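Local atomic coordinates of importin subunit beta-1 (Saccharomyces cerevisiae, PDB entry 5OWU), a protein that carries proteins into the nucleus, working with importin alpha, which recognises the classical nuclear localization signal of the cargo. Residues F37-A41 and T64-L69; K93-K97 and I122-E126; T525-A531 and A582-K586. The contacts are given in a common frame with arbitrary orientation. Numbering follows the deposited sequence.

Contact 1: residues F37-A41 and T64-L69; sequences FLQFA and TLKNEL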
ATOM      1  N   PHE A  37      21.586  26.812 -18.599  1.00 32.07           N
ATOM      2  CA  PHE A  37      20.377  26.039 -18.845  1.00 32.33           C
ATOM      3  C   PHE A  37      19.703  26.461 -20.144  1.00 33.60           C
ATOM      4  O   PHE A  37      19.184  25.618 -20.877  1.00 31.92           O
ATOM      5  CB  PHE A  37      19.400  26.175 -17.679  1.00 29.55           C
ATOM      6  CG  PHE A  37      18.205  25.276 -17.806  1.00 30.63           C
ATOM      7  CD1 PHE A  37      18.340  23.912 -17.636  1.00 31.33           C
ATOM      8  CD2 PHE A  37      16.957  25.786 -18.121  1.00 24.77           C
ATOM      9  CE1 PHE A  37      17.246  23.071 -17.764  1.00 30.46           C
ATOM     10  CE2 PHE A  37      15.861  24.950 -18.252  1.00 31.83           C
ATOM     11  CZ  PHE A  37      16.007  23.597 -18.078  1.00 32.77           C
ATOM     12  N   LEU A  38      19.691  27.760 -20.443  1.00 29.37           N
ATOM     13  CA  LEU A  38      19.097  28.219 -21.697  1.00 28.56           C
ATOM     14  C   LEU A  38      19.690  27.466 -22.881  1.00 32.88           C
ATOM     15  O   LEU A  38      18.961  26.913 -23.714  1.00 29.96           O
ATOM     16  CB  LEU A  38      19.305  29.730 -21.852  1.00 37.61           C
ATOM     17  CG  LEU A  38      18.559  30.480 -22.968  1.00 32.38           C
ATOM     18  CD1 LEU A  38      18.757  31.976 -22.776  1.00 43.91           C
ATOM     19  CD2 LEU A  38      19.002  30.093 -24.371  1.00 32.88           C
ATOM     20  N   GLN A  39      21.023  27.428 -22.969  1.00 32.85           N
ATOM     21  CA  GLN A  39      21.660  26.751 -24.095  1.00 32.88           C
ATOM     22  C   GLN A  39      21.419  25.244 -24.041  1.00 26.76           C
ATOM     23  O   GLN A  39      21.151  24.618 -25.070  1.00 29.13           O
ATOM     24  CB  GLN A  39      23.162  27.057 -24.118  1.00 36.69           C
ATOM     25  CG  GLN A  39      23.882  26.450 -25.315  1.00 47.57           C
ATOM     26  CD  GLN A  39      25.385  26.721 -25.324  1.00 65.17           C
ATOM     27  OE1 GLN A  39      26.032  26.759 -24.275  1.00 52.29           O
ATOM     28  NE2 GLN A  39      25.944  26.901 -26.517  1.00 55.26           N
ATOM     29  N   PHE A  40      21.533  24.642 -22.857  1.00 24.87           N
ATOM     30  CA  PHE A  40      21.273  23.211 -22.706  1.00 28.39           C
ATOM     31  C   PHE A  40      19.892  22.838 -23.250  1.00 25.55           C
ATOM     32  O   PHE A  40      19.739  21.870 -24.008  1.00 25.41           O
ATOM     33  CB  PHE A  40      21.406  22.847 -21.225  1.00 28.62           C
ATOM     34  CG  PHE A  40      20.940  21.467 -20.887  1.00 30.24           C
ATOM     35  CD1 PHE A  40      21.811  20.397 -20.935  1.00 30.80           C
ATOM     36  CD2 PHE A  40      19.631  21.243 -20.497  1.00 31.85           C
ATOM     37  CE1 PHE A  40      21.385  19.122 -20.612  1.00 35.09           C
ATOM     38  CE2 PHE A  40      19.196  19.974 -20.181  1.00 31.39           C
ATOM     39  CZ  PHE A  40      20.074  18.910 -20.238  1.00 37.67           C
ATOM     40  N   ALA A  41      18.873  23.614 -22.885  1.00 27.21           N
ATOM     41  CA  ALA A  41      17.513  23.319 -23.329  1.00 25.94           C
ATOM     42  C   ALA A  41      17.353  23.553 -24.827  1.00 32.70           C
ATOM     43  O   ALA A  41      16.759  22.724 -25.535  1.00 32.31           O
ATOM     44  CB  ALA A  41      16.517  24.168 -22.541  1.00 25.80           C
ATOM     45  N   THR A  64      15.946  13.913 -21.264  1.00 30.28           N
ATOM     46  CA  THR A  64      16.774  14.591 -20.269  1.00 31.82           C
ATOM     47  C   THR A  64      16.255  16.000 -20.014  1.00 31.80           C
ATOM     48  O   THR A  64      16.098  16.425 -18.855  1.00 32.75           O
ATOM     49  CB  THR A  64      18.237  14.630 -20.728  1.00 35.37           C
ATOM     50  OG1 THR A  64      18.694  13.304 -21.019  1.00 35.22           O
ATOM     51  CG2 THR A  64      19.129  15.227 -19.638  1.00 38.32           C
ATOM     52  N   LEU A  65      15.942  16.736 -21.084  1.00 26.36           N
ATOM     53  CA  LEU A  65      15.330  18.042 -20.862  1.00 23.77           C
ATOM     54  C   LEU A  65      14.015  17.907 -20.091  1.00 25.85           C
ATOM     55  O   LEU A  65      13.764  18.662 -19.142  1.00 26.51           O
ATOM     56  CB  LEU A  65      15.122  18.757 -22.190  1.00 21.15           C
ATOM     57  CG  LEU A  65      14.492  20.144 -22.076  1.00 22.84           C
ATOM     58  CD1 LEU A  65      15.239  21.060 -21.079  1.00 22.60           C
ATOM     59  CD2 LEU A  65      14.441  20.771 -23.445  1.00 24.26           C
ATOM     60  N   LYS A  66      13.180  16.924 -20.451  1.00 27.68           N
ATOM     61  CA  LYS A  66      11.928  16.715 -19.722  1.00 26.02           C
ATOM     62  C   LYS A  66      12.190  16.522 -18.241  1.00 30.84           C
ATOM     63  O   LYS A  66      11.474  17.070 -17.394  1.00 27.53           O
ATOM     64  CB  LYS A  66      11.172  15.500 -20.271  1.00 25.63           C
ATOM     65  CG  LYS A  66      10.005  15.012 -19.382  1.00 32.33           C
ATOM     66  CD  LYS A  66       9.571  13.624 -19.751  1.00 49.81           C
ATOM     67  CE  LYS A  66      10.490  12.580 -19.135  1.00 42.90           C
ATOM     68  NZ  LYS A  66       9.969  12.074 -17.828  1.00 42.14           N
ATOM     69  N   ASN A  67      13.198  15.723 -17.911  1.00 26.58           N
ATOM     70  CA  ASN A  67      13.526  15.469 -16.518  1.00 32.13           C
ATOM     71  C   ASN A  67      14.156  16.671 -15.834  1.00 33.44           C
ATOM     72  O   ASN A  67      14.311  16.641 -14.612  1.00 33.08           O
ATOM     73  CB  ASN A  67      14.456  14.264 -16.416  1.00 39.37           C
ATOM     74  CG  ASN A  67      13.731  12.952 -16.661  1.00 46.96           C
ATOM     75  OD1 ASN A  67      12.519  12.841 -16.432  1.00 37.71           O
ATOM     76  ND2 ASN A  67      14.466  11.953 -17.127  1.00 51.52           N
ATOM     77  N   GLU A  68      14.522  17.716 -16.575  1.00 33.19           N
ATOM     78  CA  GLU A  68      14.890  18.985 -15.949  1.00 31.80           C
ATOM     79  C   GLU A  68      13.719  19.964 -15.858  1.00 34.38           C
ATOM     80  O   GLU A  68      13.917  21.123 -15.476  1.00 29.10           O
ATOM     81  CB  GLU A  68      16.045  19.637 -16.713  1.00 26.15           C
ATOM     82  CG  GLU A  68      17.331  18.824 -16.715  1.00 30.52           C
ATOM     83  CD  GLU A  68      17.876  18.583 -15.318  1.00 40.65           C
ATOM     84  OE1 GLU A  68      17.747  19.483 -14.468  1.00 32.73           O
ATOM     85  OE2 GLU A  68      18.420  17.489 -15.066  1.00 46.11           O
ATOM     86  N   LEU A  69      12.512  19.528 -16.200  1.00 31.90           N
ATOM     87  CA  LEU A  69      11.349  20.402 -16.234  1.00 28.28           C
ATOM     88  C   LEU A  69      10.222  19.950 -15.320  1.00 33.86           C
ATOM     89  O   LEU A  69       9.466  20.794 -14.831  1.00 33.91           O
ATOM     90  CB  LEU A  69      10.814  20.513 -17.672  1.00 28.49           C
ATOM     91  CG  LEU A  69      11.701  21.262 -18.666  1.00 27.01           C
ATOM     92  CD1 LEU A  69      11.130  21.181 -20.073  1.00 25.65           C
ATOM     93  CD2 LEU A  69      11.881  22.711 -18.252  1.00 25.13           C
TER
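Residues 37-41 form the first turn or so of helix 37-48, and 64-69 carry the last turn of helix 55-67 into the loop that follows, so the start of one helix packs against the end of the other. The backbones come nearest at Ala-41 and Leu-65, whose CA atoms lie 6.2 Å apart; a small residue at position 41 permits so close an approach. No hydrogen bond crosses between the segments, and the contact rests on side-chain packing that buries 268 Å². Leu-65 is its hub: CD1 lies 3.7 Å from CB of Ala-41, 4.0 Å from CZ of Phe-37 and 4.2 Å from CE2 of Phe-40. The two phenylalanines, both with chi1 in the t well, are long enough to bridge the gap although their CA-to-CB bonds point sideways. The ring of Phe-37 presents its edge to Glu-68, with CE1 3.8 Å from CB, and to Leu-69, with CZ 4.2 Å from CD2. Phe-40 likewise meets Thr-64 at its edge, CZ lying 3.8 Å from CG2, while OG1 of that threonine bonds back to the carbonyl of Leu-60 in its own helix. Glu-68 lends only its aliphatic part to the aromatic rings; its carboxylate forms a salt bridge with Arg-83, which also makes a cation-pi contact with Phe-37. The two helices are the pair that builds HEAT repeat 2, and side-chain packing between the start of the first helix and the end of the second is characteristic of the helical hairpin of a HEAT repeat.

Contact 2: residues K93-K97 and I122-E126; sequences KNQIK and IADIE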
ATOM      1  N   LYS A  93      12.481  29.909 -25.410  1.00 27.97           N
ATOM      2  CA  LYS A  93      11.238  29.180 -25.176  1.00 27.40           C
ATOM      3  C   LYS A  93      10.523  28.898 -26.488  1.00 28.00           C
ATOM      4  O   LYS A  93      10.151  27.755 -26.777  1.00 26.78           O
ATOM      5  CB  LYS A  93      10.320  29.979 -24.250  1.00 24.00           C
ATOM      6  CG  LYS A  93      10.689  29.981 -22.774  1.00 26.68           C
ATOM      7  CD  LYS A  93       9.484  30.459 -21.961  1.00 23.73           C
ATOM      8  CE  LYS A  93       9.782  30.614 -20.476  1.00 28.95           C
ATOM      9  NZ  LYS A  93      10.660  31.788 -20.168  1.00 30.21           N
ATOM     10  N   ASN A  94      10.329  29.941 -27.301  1.00 27.57           N
ATOM     11  CA  ASN A  94       9.606  29.773 -28.556  0.55 28.50           C
ATOM     12  C   ASN A  94      10.294  28.764 -29.467  1.00 27.54           C
ATOM     13  O   ASN A  94       9.626  27.940 -30.105  1.00 31.16           O
ATOM     14  CB  ASN A  94       9.457  31.119 -29.265  0.55 33.59           C
ATOM     15  CG  ASN A  94       8.516  32.059 -28.537  0.55 40.05           C
ATOM     16  OD1 ASN A  94       7.790  31.650 -27.631  0.55 45.80           O
ATOM     17  ND2 ASN A  94       8.518  33.326 -28.936  0.55 43.84           N
ATOM     18  N   GLN A  95      11.625  28.811 -29.549  1.00 31.08           N
ATOM     19  CA  GLN A  95      12.316  27.853 -30.410  1.00 34.70           C
ATOM     20  C   GLN A  95      12.184  26.430 -29.879  1.00 30.43           C
ATOM     21  O   GLN A  95      11.993  25.490 -30.658  1.00 28.77           O
ATOM     22  CB  GLN A  95      13.789  28.229 -30.564  1.00 37.94           C
ATOM     23  CG  GLN A  95      14.083  29.079 -31.798  1.00 58.19           C
ATOM     24  CD  GLN A  95      13.980  28.288 -33.097  1.00 63.86           C
ATOM     25  OE1 GLN A  95      12.918  27.769 -33.445  1.00 68.56           O
ATOM     26  NE2 GLN A  95      15.092  28.187 -33.815  1.00 70.15           N
ATOM     27  N   ILE A  96      12.282  26.249 -28.559  1.00 28.67           N
ATOM     28  CA  ILE A  96      12.172  24.910 -27.981  1.00 25.47           C
ATOM     29  C   ILE A  96      10.782  24.338 -28.234  1.00 22.33           C
ATOM     30  O   ILE A  96      10.630  23.179 -28.635  1.00 26.04           O
ATOM     31  CB  ILE A  96      12.496  24.947 -26.477  1.00 23.32           C
ATOM     32  CG1 ILE A  96      13.962  25.355 -26.262  1.00 24.61           C
ATOM     33  CG2 ILE A  96      12.207  23.599 -25.828  1.00 28.29           C
ATOM     34  CD1 ILE A  96      14.303  25.699 -24.837  1.00 27.08           C
ATOM     35  N   LYS A  97       9.744  25.145 -27.990  1.00 25.97           N
ATOM     36  CA  LYS A  97       8.375  24.687 -28.208  1.00 24.74           C
ATOM     37  C   LYS A  97       8.145  24.344 -29.673  1.00 26.21           C
ATOM     38  O   LYS A  97       7.553  23.306 -29.990  1.00 28.67           O
ATOM     39  CB  LYS A  97       7.385  25.759 -27.762  1.00 24.65           C
ATOM     40  CG  LYS A  97       7.395  26.086 -26.286  1.00 26.46           C
ATOM     41  CD  LYS A  97       6.265  27.062 -26.003  1.00 36.94           C
ATOM     42  CE  LYS A  97       6.568  28.010 -24.885  1.00 40.66           C
ATOM     43  NZ  LYS A  97       5.455  28.997 -24.736  1.00 34.92           N
ATOM     44  N   ILE A 122       6.562  21.030 -20.543  1.00 20.78           N
ATOM     45  CA  ILE A 122       6.508  22.474 -20.740  1.00 23.33           C
ATOM     46  C   ILE A 122       5.096  22.982 -20.478  1.00 25.84           C
ATOM     47  O   ILE A 122       4.898  23.983 -19.785  1.00 24.41           O
ATOM     48  CB  ILE A 122       6.994  22.842 -22.154  1.00 20.58           C
ATOM     49  CG1 ILE A 122       8.477  22.487 -22.315  1.00 21.39           C
ATOM     50  CG2 ILE A 122       6.782  24.335 -22.429  1.00 20.89           C
ATOM     51  CD1 ILE A 122       8.933  22.433 -23.761  1.00 23.83           C
ATOM     52  N   ALA A 123       4.092  22.292 -21.029  1.00 29.18           N
ATOM     53  CA  ALA A 123       2.702  22.686 -20.819  1.00 24.51           C
ATOM     54  C   ALA A 123       2.355  22.696 -19.341  1.00 20.95           C
ATOM     55  O   ALA A 123       1.664  23.600 -18.867  1.00 28.30           O
ATOM     56  CB  ALA A 123       1.760  21.740 -21.571  1.00 26.43           C
ATOM     57  N   ASP A 124       2.809  21.683 -18.603  1.00 19.79           N
ATOM     58  CA  ASP A 124       2.540  21.641 -17.175  1.00 22.66           C
ATOM     59  C   ASP A 124       3.122  22.853 -16.473  1.00 25.46           C
ATOM     60  O   ASP A 124       2.593  23.281 -15.442  1.00 28.19           O
ATOM     61  CB  ASP A 124       3.098  20.358 -16.565  1.00 26.16           C
ATOM     62  CG  ASP A 124       2.193  19.157 -16.806  1.00 38.37           C
ATOM     63  OD1 ASP A 124       1.037  19.356 -17.218  1.00 32.70           O
ATOM     64  OD2 ASP A 124       2.634  18.016 -16.581  1.00 41.12           O
ATOM     65  N   ILE A 125       4.203  23.426 -17.007  1.00 28.24           N
ATOM     66  CA  ILE A 125       4.696  24.672 -16.423  1.00 28.46           C
ATOM     67  C   ILE A 125       3.870  25.869 -16.888  1.00 27.68           C
ATOM     68  O   ILE A 125       3.470  26.711 -16.081  1.00 29.01           O
ATOM     69  CB  ILE A 125       6.181  24.868 -16.754  1.00 22.45           C
ATOM     70  CG1 ILE A 125       7.017  23.822 -16.024  1.00 26.12           C
ATOM     71  CG2 ILE A 125       6.634  26.281 -16.347  1.00 25.15           C
ATOM     72  CD1 ILE A 125       8.383  23.602 -16.641  1.00 22.18           C
ATOM     73  N   GLU A 126       3.611  25.981 -18.188  1.00 25.48           N
ATOM     74  CA  GLU A 126       3.127  27.237 -18.749  1.00 21.38           C
ATOM     75  C   GLU A 126       1.609  27.407 -18.684  1.00 32.89           C
ATOM     76  O   GLU A 126       1.130  28.510 -18.406  1.00 30.33           O
ATOM     77  CB  GLU A 126       3.595  27.368 -20.195  1.00 21.74           C
ATOM     78  CG  GLU A 126       5.129  27.468 -20.327  1.00 26.43           C
ATOM     79  CD  GLU A 126       5.565  28.180 -21.592  1.00 33.09           C
ATOM     80  OE1 GLU A 126       4.719  28.391 -22.488  1.00 28.24           O
ATOM     81  OE2 GLU A 126       6.760  28.533 -21.690  1.00 27.27           O
TER
HETATM   82  O   HOH W   1       6.103  31.168 -22.849  1.00 35.37           O
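A short salt bridge beside an apolar contact joins the two helices of HEAT repeat 3, helix 90-104 and the end of helix 109-126. The axes of the short segments approach only to 12.8 Å, at 141° between their directions, so the gap is spanned by long side chains. Lys-97 reaches across to Glu-126, its NZ 2.4 Å from OE1, a very short hydrogen-bonded ion pair. Water 1 accepts from NZ of Lys-97 at 2.9 Å and donates weakly to OE2 of Glu-126 at 3.0 Å. Lys-93 brings its CD within 3.3 Å of OE2 of Glu-126, but its ammonium group bonds to the carbonyls of Val-88 and Ile-85. On the apolar side, branched Ile-96 and Ile-122 fill the space, CG2 of the former 4.0 Å from CD1 of the latter. Trp-84 of helix 74-87 packs on both isoleucines and donates a hydrogen bond to Glu-126, while Ile-96 also touches helix 37-48 and Ala-123 meets helix 149-165.

Contact 3: residues T525-A531 and A582-K586; sequences TTMVEYA and AVIRK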
ATOM      1  N   THR A 525       4.568 -19.684  14.911  1.00 25.70           N
ATOM      2  CA  THR A 525       4.740 -18.416  15.603  1.00 29.03           C
ATOM      3  C   THR A 525       3.448 -18.031  16.306  1.00 27.69           C
ATOM      4  O   THR A 525       3.450 -17.693  17.498  1.00 26.13           O
ATOM      5  CB  THR A 525       5.194 -17.344  14.616  1.00 34.00           C
ATOM      6  OG1 THR A 525       6.493 -17.702  14.113  1.00 32.96           O
ATOM      7  CG2 THR A 525       5.282 -15.991  15.287  1.00 29.35           C
ATOM      8  N   THR A 526       2.322 -18.147  15.599  1.00 26.83           N
ATOM      9  CA  THR A 526       1.031 -17.902  16.232  1.00 24.50           C
ATOM     10  C   THR A 526       0.859 -18.800  17.452  1.00 30.08           C
ATOM     11  O   THR A 526       0.469 -18.331  18.530  1.00 27.67           O
ATOM     12  CB  THR A 526      -0.097 -18.126  15.216  1.00 28.09           C
ATOM     13  OG1 THR A 526       0.002 -17.157  14.167  1.00 28.17           O
ATOM     14  CG2 THR A 526      -1.462 -18.007  15.867  1.00 25.37           C
ATOM     15  N   MET A 527       1.184 -20.097  17.317  1.00 25.34           N
ATOM     16  CA  MET A 527       0.984 -20.989  18.454  1.00 24.88           C
ATOM     17  C   MET A 527       1.773 -20.486  19.649  1.00 29.66           C
ATOM     18  O   MET A 527       1.291 -20.516  20.791  1.00 25.50           O
ATOM     19  CB  MET A 527       1.404 -22.421  18.121  1.00 26.30           C
ATOM     20  CG  MET A 527       0.738 -23.031  16.915  1.00 25.44           C
ATOM     21  SD  MET A 527      -1.043 -22.926  16.981  1.00 30.53           S
ATOM     22  CE  MET A 527      -1.455 -24.247  18.122  1.00 33.89           C
ATOM     23  N   VAL A 528       2.988 -19.997  19.398  1.00 29.19           N
ATOM     24  CA  VAL A 528       3.811 -19.506  20.491  1.00 29.63           C
ATOM     25  C   VAL A 528       3.153 -18.294  21.122  1.00 32.59           C
ATOM     26  O   VAL A 528       2.992 -18.211  22.345  1.00 30.31           O
ATOM     27  CB  VAL A 528       5.228 -19.174  19.994  1.00 34.55           C
ATOM     28  CG1 VAL A 528       6.028 -18.454  21.088  1.00 29.02           C
ATOM     29  CG2 VAL A 528       5.936 -20.429  19.562  1.00 29.13           C
ATOM     30  N   GLU A 529       2.709 -17.359  20.286  1.00 28.89           N
ATOM     31  CA  GLU A 529       2.309 -16.063  20.805  1.00 29.77           C
ATOM     32  C   GLU A 529       1.012 -16.154  21.599  1.00 31.43           C
ATOM     33  O   GLU A 529       0.808 -15.374  22.533  1.00 27.55           O
ATOM     34  CB  GLU A 529       2.220 -15.075  19.647  1.00 38.62           C
ATOM     35  CG  GLU A 529       3.630 -14.765  19.086  1.00 43.92           C
ATOM     36  CD  GLU A 529       3.629 -13.931  17.819  1.00 49.12           C
ATOM     37  OE1 GLU A 529       2.634 -13.983  17.062  1.00 45.75           O
ATOM     38  OE2 GLU A 529       4.641 -13.231  17.578  1.00 48.26           O
ATOM     39  N   TYR A 530       0.160 -17.132  21.296  1.00 31.72           N
ATOM     40  CA  TYR A 530      -1.077 -17.323  22.040  1.00 24.90           C
ATOM     41  C   TYR A 530      -0.984 -18.408  23.105  1.00 24.07           C
ATOM     42  O   TYR A 530      -1.988 -18.682  23.769  1.00 27.63           O
ATOM     43  CB  TYR A 530      -2.223 -17.643  21.075  1.00 29.64           C
ATOM     44  CG  TYR A 530      -2.698 -16.430  20.307  1.00 28.05           C
ATOM     45  CD1 TYR A 530      -2.105 -16.064  19.104  1.00 30.45           C
ATOM     46  CD2 TYR A 530      -3.725 -15.638  20.801  1.00 35.31           C
ATOM     47  CE1 TYR A 530      -2.535 -14.944  18.407  1.00 31.05           C
ATOM     48  CE2 TYR A 530      -4.159 -14.517  20.114  1.00 42.65           C
ATOM     49  CZ  TYR A 530      -3.566 -14.178  18.918  1.00 34.82           C
ATOM     50  OH  TYR A 530      -4.009 -13.072  18.237  1.00 41.78           O
ATOM     51  N   ALA A 531       0.181 -19.021  23.305  1.00 30.52           N
ATOM     52  CA  ALA A 531       0.269 -20.121  24.260  1.00 29.38           C
ATOM     53  C   ALA A 531      -0.004 -19.624  25.672  1.00 30.74           C
ATOM     54  O   ALA A 531       0.372 -18.510  26.040  1.00 30.36           O
ATOM     55  CB  ALA A 531       1.639 -20.797  24.193  1.00 29.46           C
ATOM     56  N   ALA A 582      10.500 -15.569  18.475  1.00 33.32           N
ATOM     57  CA  ALA A 582       9.247 -15.553  19.231  1.00 34.51           C
ATOM     58  C   ALA A 582       9.332 -16.441  20.471  1.00 30.46           C
ATOM     59  O   ALA A 582       8.830 -16.078  21.542  1.00 29.24           O
ATOM     60  CB  ALA A 582       8.076 -15.986  18.343  1.00 32.94           C
ATOM     61  N   VAL A 583       9.959 -17.613  20.343  1.00 28.41           N
ATOM     62  CA  VAL A 583      10.110 -18.520  21.481  1.00 28.34           C
ATOM     63  C   VAL A 583      10.922 -17.850  22.585  1.00 30.76           C
ATOM     64  O   VAL A 583      10.551 -17.878  23.764  1.00 30.35           O
ATOM     65  CB  VAL A 583      10.762 -19.840  21.025  1.00 30.57           C
ATOM     66  CG1 VAL A 583      11.222 -20.683  22.217  1.00 34.87           C
ATOM     67  CG2 VAL A 583       9.792 -20.644  20.172  1.00 37.50           C
ATOM     68  N   ILE A 584      12.036 -17.225  22.210  1.00 33.94           N
ATOM     69  CA  ILE A 584      12.916 -16.601  23.198  1.00 27.45           C
ATOM     70  C   ILE A 584      12.171 -15.497  23.934  1.00 37.84           C
ATOM     71  O   ILE A 584      12.222 -15.399  25.166  1.00 37.46           O
ATOM     72  CB  ILE A 584      14.184 -16.069  22.513  1.00 33.36           C
ATOM     73  CG1 ILE A 584      15.053 -17.237  22.048  1.00 34.62           C
ATOM     74  CG2 ILE A 584      14.968 -15.126  23.452  1.00 34.98           C
ATOM     75  CD1 ILE A 584      16.115 -16.852  21.029  1.00 35.43           C
ATOM     76  N   ARG A 585      11.452 -14.655  23.191  1.00 30.61           N
ATOM     77  CA  ARG A 585      10.734 -13.563  23.838  1.00 37.24           C
ATOM     78  C   ARG A 585       9.598 -14.072  24.717  1.00 42.42           C
ATOM     79  O   ARG A 585       9.316 -13.486  25.768  1.00 39.76           O
ATOM     80  CB  ARG A 585      10.199 -12.590  22.788  1.00 41.68           C
ATOM     81  CG  ARG A 585      11.263 -11.670  22.240  1.00 34.82           C
ATOM     82  CD  ARG A 585      10.663 -10.378  21.719  1.00 39.46           C
ATOM     83  NE  ARG A 585      11.587  -9.705  20.813  1.00 44.42           N
ATOM     84  CZ  ARG A 585      12.438  -8.749  21.168  1.00 44.05           C
ATOM     85  NH1 ARG A 585      12.486  -8.321  22.421  1.00 45.21           N
ATOM     86  NH2 ARG A 585      13.239  -8.215  20.258  1.00 45.95           N
ATOM     87  N   LYS A 586       8.929 -15.152  24.314  1.00 43.25           N
ATOM     88  CA  LYS A 586       7.730 -15.560  25.041  1.00 39.88           C
ATOM     89  C   LYS A 586       8.061 -16.148  26.410  1.00 45.18           C
ATOM     90  O   LYS A 586       7.285 -15.979  27.356  1.00 48.24           O
ATOM     91  CB  LYS A 586       6.925 -16.569  24.221  1.00 36.62           C
ATOM     92  CG  LYS A 586       5.547 -16.879  24.799  1.00 51.81           C
ATOM     93  CD  LYS A 586       4.618 -15.675  24.692  1.00 48.28           C
ATOM     94  CE  LYS A 586       3.370 -15.852  25.534  1.00 60.90           C
ATOM     95  NZ  LYS A 586       2.544 -17.000  25.083  1.00 54.53           N
TER
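Three hydrogen bonds from a single ammonium group dominate the polar side of this surface contact. NZ of Lys-586 donates to O of Val-528 at 3.0 Å and to O of Ala-531 at 2.8 Å, with a weak third bond to O of Glu-529 at 3.5 Å. O of Val-528 also accepts the amide of Ala-531, so the lysine is its second partner; carbonyls near the C-terminal end of a helix lie at the negative end of its dipole, where a flexible, positively charged lysine binds well. These segments are the ends of helix 516-530 and helix 563-586, which belong to HEAT repeats 12 and 13. The axes of the short segments run side by side in the same direction, 3° apart and 9.5 Å from each other at closest approach, as equivalent helices do when successive HEAT repeats stack into a superhelix. Apolar packing fills the space between them. Val-528, whose CA-to-CB bond points toward the other helix, sets CG2 3.9 Å from CG2 of Val-583 and CG1 4.2 Å from CB of Ala-582, and its CG1 also lies 3.8 Å from CB of Lys-586. The small Ala-582 suits the place where the backbones close to 6.5 Å between its CA and that of Thr-525, whose CG2 rests 4.1 Å from the CB of Ala-582. From helix 536-553, Ile-542 packs on Val-528 and Ser-543 on Val-583.

In the fold
The three contacts follow one another along the chain, each closing before the next opens. Contacts 1 and 2 join the paired helices within HEAT repeats 2 and 3; their centres are 11 Å apart and they touch, Ala-41 meeting Ile-96 and Leu-69 meeting Ile-122 and Ile-125, so that the packing passes from one repeat to the next. Contact 3 instead links repeat 12 to repeat 13. It lies across the centre of the chain, 57 Å and 62 Å from the centres of contacts 1 and 2. Packing within repeats and between them thus extends one all-helical solenoid, which gives this transport receptor the long surface consistent with binding several partners.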